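PDB 6KRY: enterotoxin SEN variant, which probably acts as a superantigen toxin, a staphylococcal enterotoxin that links MHC class II molecules to T-cell receptors. Local coordinates for residues Thr108-Gly122 and Phe135-Leu149. Numbering follows the deposited sequence.
Sequences TIYDGNQLDEERVIG and FVIKTKKAKVTVQEL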
loop_
_atom_site.group_PDB
_atom_site.type_symbol
_atom_site.label_atom_id
_atom_site.label_comp_id
_atom_site.label_asym_id
_atom_site.label_seq_id
_atom_site.Cartn_x
_atom_site.Cartn_y
_atom_site.Cartn_z
ATOM N N THR A 108 -8.037 1.608 -9.158
ATOM C CA THR A 108 -8.317 2.791 -9.947
ATOM C C THR A 108 -8.990 2.335 -11.251
ATOM O O THR A 108 -8.645 1.291 -11.805
ATOM C CB THR A 108 -7.050 3.611 -10.241
ATOM O OG1 THR A 108 -6.048 2.726 -10.754
ATOM C CG2 THR A 108 -6.579 4.341 -8.990
ATOM N N ILE A 109 -9.923 3.156 -11.734
ATOM C CA ILE A 109 -10.491 3.022 -13.096
ATOM C C ILE A 109 -9.330 3.077 -14.095
ATOM O O ILE A 109 -8.417 3.903 -13.957
ATOM C CB ILE A 109 -11.564 4.116 -13.317
ATOM C CG1 ILE A 109 -12.827 3.894 -12.470
ATOM C CG2 ILE A 109 -11.892 4.289 -14.803
ATOM C CD1 ILE A 109 -13.622 2.678 -12.820
ATOM N N TYR A 110 -9.332 2.160 -15.070
ATOM C CA TYR A 110 -8.293 2.050 -16.027
ATOM C C TYR A 110 -8.469 3.119 -17.111
ATOM O O TYR A 110 -7.516 3.788 -17.437
ATOM C CB TYR A 110 -8.286 0.658 -16.667
ATOM C CG TYR A 110 -7.457 0.568 -17.922
ATOM C CD1 TYR A 110 -6.084 0.438 -17.857
ATOM C CD2 TYR A 110 -8.059 0.602 -19.170
ATOM C CE1 TYR A 110 -5.325 0.340 -19.013
ATOM C CE2 TYR A 110 -7.307 0.543 -20.335
ATOM C CZ TYR A 110 -5.941 0.382 -20.252
ATOM O OH TYR A 110 -5.201 0.317 -21.398
ATOM N N ASP A 111 -9.697 3.226 -17.673
ATOM C CA ASP A 111 -9.973 4.016 -18.869
ATOM C C ASP A 111 -9.737 5.487 -18.537
ATOM O O ASP A 111 -10.307 5.986 -17.602
ATOM C CB ASP A 111 -11.414 3.805 -19.373
ATOM C CG ASP A 111 -11.575 2.387 -19.882
ATOM O OD1 ASP A 111 -10.855 2.033 -20.852
ATOM O OD2 ASP A 111 -12.298 1.616 -19.240
ATOM N N GLY A 112 -8.917 6.169 -19.362
ATOM C CA GLY A 112 -8.729 7.595 -19.245
ATOM C C GLY A 112 -7.727 7.981 -18.167
ATOM O O GLY A 112 -7.529 9.179 -17.922
ATOM N N ASN A 113 -7.116 6.990 -17.487
ATOM C CA ASN A 113 -6.251 7.275 -16.339
ATOM C C ASN A 113 -4.782 6.969 -16.658
ATOM O O ASN A 113 -3.883 7.185 -15.801
ATOM C CB ASN A 113 -6.645 6.448 -15.114
ATOM C CG ASN A 113 -6.062 6.994 -13.830
ATOM O OD1 ASN A 113 -6.134 8.215 -13.579
ATOM N ND2 ASN A 113 -5.532 6.099 -12.999
ATOM N N GLN A 114 -4.499 6.537 -17.890
ATOM C CA GLN A 114 -3.160 6.118 -18.210
ATOM C C GLN A 114 -2.324 7.282 -18.737
ATOM O O GLN A 114 -2.608 7.789 -19.814
ATOM C CB GLN A 114 -3.221 5.019 -19.268
ATOM C CG GLN A 114 -4.176 3.882 -18.917
ATOM C CD GLN A 114 -3.818 3.258 -17.594
ATOM O OE1 GLN A 114 -2.657 2.885 -17.367
ATOM N NE2 GLN A 114 -4.798 3.147 -16.700
ATOM N N LEU A 115 -1.229 7.642 -18.044
ATOM C CA LEU A 115 -0.348 8.751 -18.530
ATOM C C LEU A 115 0.508 8.325 -19.736
ATOM O O LEU A 115 0.828 7.150 -19.940
ATOM C CB LEU A 115 0.554 9.219 -17.392
ATOM C CG LEU A 115 -0.202 9.761 -16.183
ATOM C CD1 LEU A 115 0.760 9.954 -15.050
ATOM C CD2 LEU A 115 -0.927 11.069 -16.535
ATOM N N ASP A 116 0.921 9.319 -20.522
ATOM C CA ASP A 116 1.747 9.047 -21.721
ATOM C C ASP A 116 3.192 8.751 -21.289
ATOM O O ASP A 116 3.938 8.122 -22.006
ATOM C CB ASP A 116 1.659 10.193 -22.747
ATOM C CG ASP A 116 2.096 11.581 -22.274
ATOM O OD1 ASP A 116 2.409 11.756 -21.080
ATOM O OD2 ASP A 116 2.110 12.503 -23.126
ATOM N N GLU A 117 3.580 9.198 -20.098
ATOM C CA GLU A 117 4.842 8.728 -19.532
ATOM C C GLU A 117 4.782 8.782 -18.005
ATOM O O GLU A 117 3.872 9.370 -17.466
ATOM C CB GLU A 117 6.001 9.570 -20.040
ATOM C CG GLU A 117 5.821 11.042 -19.766
ATOM C CD GLU A 117 6.729 11.916 -20.611
ATOM O OE1 GLU A 117 7.278 12.904 -20.048
ATOM O OE2 GLU A 117 6.897 11.599 -21.821
ATOM N N GLU A 118 5.776 8.150 -17.377
ATOM C CA GLU A 118 5.912 8.014 -15.942
ATOM C C GLU A 118 5.849 9.388 -15.281
ATOM O O GLU A 118 6.619 10.245 -15.636
ATOM C CB GLU A 118 7.290 7.452 -15.570
ATOM C CG GLU A 118 7.477 5.982 -15.885
ATOM C CD GLU A 118 6.656 5.032 -15.034
ATOM O OE1 GLU A 118 5.923 5.512 -14.128
ATOM O OE2 GLU A 118 6.755 3.806 -15.265
ATOM N N ARG A 119 4.970 9.564 -14.292
ATOM C CA ARG A 119 4.971 10.739 -13.465
ATOM C C ARG A 119 5.939 10.464 -12.318
ATOM O O ARG A 119 5.954 9.316 -11.755
ATOM C CB ARG A 119 3.573 11.044 -12.933
ATOM C CG ARG A 119 3.360 12.464 -12.417
ATOM C CD ARG A 119 1.916 12.930 -12.585
ATOM N NE ARG A 119 1.510 13.465 -13.884
ATOM C CZ ARG A 119 0.252 13.647 -14.259
ATOM N NH1 ARG A 119 -0.743 13.247 -13.500
ATOM N NH2 ARG A 119 -0.014 14.218 -15.410
ATOM N N VAL A 120 6.767 11.471 -12.008
ATOM C CA VAL A 120 7.755 11.365 -10.958
ATOM C C VAL A 120 7.257 12.115 -9.722
ATOM O O VAL A 120 6.758 13.234 -9.803
ATOM C CB VAL A 120 9.121 11.890 -11.443
ATOM C CG1 VAL A 120 10.171 11.760 -10.354
ATOM C CG2 VAL A 120 9.580 11.136 -12.692
ATOM N N ILE A 121 7.368 11.474 -8.560
ATOM C CA ILE A 121 6.981 12.055 -7.269
ATOM C C ILE A 121 8.202 12.072 -6.348
ATOM O O ILE A 121 8.861 11.031 -6.159
ATOM C CB ILE A 121 5.818 11.252 -6.666
ATOM C CG1 ILE A 121 4.580 11.383 -7.555
ATOM C CG2 ILE A 121 5.574 11.693 -5.235
ATOM C CD1 ILE A 121 3.393 10.553 -7.104
ATOM N N GLY A 122 8.512 13.265 -5.828
ATOM C CA GLY A 122 9.695 13.484 -4.963
ATOM C C GLY A 122 9.393 13.027 -3.545
ATOM O O GLY A 122 8.294 13.244 -3.057
ATOM N N PHE A 135 14.781 10.743 -2.903
ATOM C CA PHE A 135 14.590 9.838 -4.022
ATOM C C PHE A 135 13.207 10.103 -4.625
ATOM O O PHE A 135 12.427 10.858 -4.063
ATOM C CB PHE A 135 14.804 8.384 -3.601
ATOM C CG PHE A 135 13.887 7.861 -2.536
ATOM C CD1 PHE A 135 12.594 7.446 -2.849
ATOM C CD2 PHE A 135 14.332 7.745 -1.235
ATOM C CE1 PHE A 135 11.790 6.905 -1.867
ATOM C CE2 PHE A 135 13.497 7.247 -0.249
ATOM C CZ PHE A 135 12.238 6.812 -0.574
ATOM N N VAL A 136 12.921 9.486 -5.772
ATOM C CA VAL A 136 11.622 9.598 -6.355
ATOM C C VAL A 136 11.007 8.212 -6.444
ATOM O O VAL A 136 11.672 7.228 -6.374
ATOM C CB VAL A 136 11.619 10.272 -7.735
ATOM C CG1 VAL A 136 12.333 11.612 -7.695
ATOM C CG2 VAL A 136 12.193 9.360 -8.785
ATOM N N ILE A 137 9.687 8.201 -6.601
ATOM C CA ILE A 137 8.913 7.026 -6.989
ATOM C C ILE A 137 8.101 7.468 -8.210
ATOM O O ILE A 137 7.944 8.680 -8.461
ATOM C CB ILE A 137 8.018 6.527 -5.843
ATOM C CG1 ILE A 137 6.989 7.593 -5.473
ATOM C CG2 ILE A 137 8.843 6.094 -4.635
ATOM C CD1 ILE A 137 5.951 7.139 -4.486
ATOM N N LYS A 138 7.624 6.504 -8.981
ATOM C CA LYS A 138 6.990 6.791 -10.227
ATOM C C LYS A 138 5.678 6.027 -10.336
ATOM O O LYS A 138 5.503 5.001 -9.720
ATOM C CB LYS A 138 7.881 6.347 -11.382
ATOM C CG LYS A 138 9.205 7.080 -11.421
ATOM C CD LYS A 138 10.072 6.736 -12.600
ATOM C CE LYS A 138 11.484 7.190 -12.316
ATOM N NZ LYS A 138 12.190 7.436 -13.582
ATOM N N THR A 139 4.768 6.576 -11.132
ATOM C CA THR A 139 3.483 5.931 -11.449
ATOM C C THR A 139 3.092 6.327 -12.870
ATOM O O THR A 139 3.491 7.393 -13.356
ATOM C CB THR A 139 2.378 6.283 -10.444
ATOM O OG1 THR A 139 1.190 5.548 -10.719
ATOM C CG2 THR A 139 2.016 7.747 -10.435
ATOM N N LYS A 140 2.302 5.462 -13.489
ATOM C CA LYS A 140 1.780 5.722 -14.806
ATOM C C LYS A 140 0.325 6.189 -14.741
ATOM O O LYS A 140 -0.334 6.274 -15.780
ATOM C CB LYS A 140 1.896 4.471 -15.678
ATOM C CG LYS A 140 3.197 4.388 -16.464
ATOM C CD LYS A 140 3.056 4.751 -17.948
ATOM C CE LYS A 140 4.299 4.391 -18.742
ATOM N NZ LYS A 140 4.051 4.410 -20.203
ATOM N N LYS A 141 -0.163 6.500 -13.547
ATOM C CA LYS A 141 -1.584 6.759 -13.287
ATOM C C LYS A 141 -1.797 8.213 -12.909
ATOM O O LYS A 141 -1.037 8.735 -12.105
ATOM C CB LYS A 141 -2.064 5.880 -12.139
ATOM C CG LYS A 141 -1.811 4.392 -12.354
ATOM C CD LYS A 141 -2.277 3.505 -11.215
ATOM C CE LYS A 141 -2.105 2.039 -11.576
ATOM N NZ LYS A 141 -2.000 1.173 -10.405
ATOM N N ALA A 142 -2.827 8.838 -13.494
ATOM C CA ALA A 142 -3.177 10.239 -13.185
ATOM C C ALA A 142 -3.757 10.324 -11.768
ATOM O O ALA A 142 -3.347 11.154 -10.972
ATOM C CB ALA A 142 -4.118 10.814 -14.215
ATOM N N LYS A 143 -4.713 9.435 -11.483
ATOM C CA LYS A 143 -5.237 9.133 -10.183
ATOM C C LYS A 143 -4.554 7.860 -9.693
ATOM O O LYS A 143 -4.619 6.853 -10.386
ATOM C CB LYS A 143 -6.744 8.856 -10.214
ATOM C CG LYS A 143 -7.621 10.066 -10.487
ATOM C CD LYS A 143 -9.073 9.788 -10.220
ATOM C CE LYS A 143 -9.875 11.016 -10.559
ATOM N NZ LYS A 143 -11.327 10.820 -10.352
ATOM N N VAL A 144 -3.983 7.921 -8.482
ATOM C CA VAL A 144 -3.156 6.841 -7.922
ATOM C C VAL A 144 -3.587 6.616 -6.476
ATOM O O VAL A 144 -3.969 7.564 -5.783
ATOM C CB VAL A 144 -1.650 7.149 -8.060
ATOM C CG1 VAL A 144 -1.205 8.325 -7.205
ATOM C CG2 VAL A 144 -0.764 5.953 -7.763
ATOM N N THR A 145 -3.595 5.358 -6.039
ATOM C CA THR A 145 -3.940 5.121 -4.640
ATOM C C THR A 145 -2.758 5.500 -3.743
ATOM O O THR A 145 -1.577 5.366 -4.116
ATOM C CB THR A 145 -4.376 3.697 -4.313
ATOM O OG1 THR A 145 -3.253 2.850 -4.534
ATOM C CG2 THR A 145 -5.607 3.315 -5.117
ATOM N N VAL A 146 -3.116 5.991 -2.553
ATOM C CA VAL A 146 -2.116 6.221 -1.545
ATOM C C VAL A 146 -1.362 4.910 -1.283
ATOM O O VAL A 146 -0.134 4.901 -1.072
ATOM C CB VAL A 146 -2.756 6.857 -0.290
ATOM C CG1 VAL A 146 -1.762 6.951 0.846
ATOM C CG2 VAL A 146 -3.293 8.248 -0.599
ATOM N N GLN A 147 -2.090 3.780 -1.291
ATOM C CA GLN A 147 -1.452 2.507 -1.029
ATOM C C GLN A 147 -0.245 2.303 -1.982
ATOM O O GLN A 147 0.821 1.864 -1.574
ATOM C CB GLN A 147 -2.463 1.371 -1.150
ATOM C CG GLN A 147 -1.841 0.000 -0.925
ATOM C CD GLN A 147 -2.774 -1.183 -0.980
ATOM O OE1 GLN A 147 -2.344 -2.293 -0.700
ATOM N NE2 GLN A 147 -4.043 -0.977 -1.316
ATOM N N GLU A 148 -0.438 2.602 -3.266
ATOM C CA GLU A 148 0.635 2.422 -4.262
ATOM C C GLU A 148 1.844 3.283 -3.897
ATOM O O GLU A 148 2.975 2.793 -3.890
ATOM C CB GLU A 148 0.146 2.736 -5.667
ATOM C CG GLU A 148 1.252 2.640 -6.700
ATOM C CD GLU A 148 0.776 2.677 -8.147
ATOM O OE1 GLU A 148 -0.447 2.454 -8.413
ATOM O OE2 GLU A 148 1.635 2.981 -9.002
ATOM N N LEU A 149 1.600 4.558 -3.591
ATOM C CA LEU A 149 2.692 5.511 -3.231
ATOM C C LEU A 149 3.398 5.078 -1.937
ATOM O O LEU A 149 4.628 5.044 -1.886
ATOM C CB LEU A 149 2.146 6.936 -3.084
ATOM C CG LEU A 149 1.418 7.505 -4.298
ATOM C CD1 LEU A 149 1.028 8.958 -4.073
ATOM C CD2 LEU A 149 2.276 7.362 -5.566
HETATM O O HOH W 1 -4.533 1.294 -8.857
#
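The antiparallel beta hairpin of strands 114-127 and 130-139 lies at one side of the beta-grasp sheet, with 130-139 outermost within the chain, and backbone bonds fix its register: Arg119 pairs with Thr139 and Ile121 with Ile137, both hydrogen-bonded pairs, with Arg119 N to Thr139 O at 2.8 Å. The N-to-C directions of segments 118-122 and 135-139 make an angle of 147°. Val120 CG1, anti to its own nitrogen (chi1 -179°), presses on Val136 CB at 3.3 Å, a tight carbon contact. On the other face Ile121 CD1 reaches Leu149 CD2 at 3.7 Å, the two side chains crossing near a right angle, which brings this strand against the first turn of helix 146-161.

Beyond the corners at 116-117 and 140 the pairing resumes, and here residues 113-115 are joined to 140-143 by backbone bonds, Ala142 N to Asn113 O among them, and by the Asn113 amide. Asn113 OD1 takes Lys143 N on an in-plane lone pair (2.8 Å, N-H...O 168°), while Asn113 ND2 gives a nearly straight bond to Lys143 O at 2.9 Å; this two-point bond fixes the amide's rotation. Leu115 CD2 covers one face of the Arg119 guanidinium, 3.3 Å above its plane and offset toward the rim, and Ser215 accepts from Arg119 NH1. Lys141, extended beyond CG, carries NZ to Glu148 OE1 at 2.8 Å on the carboxylate's syn side, and a water joins the same NZ to Thr108 OG1 of strand 100-109.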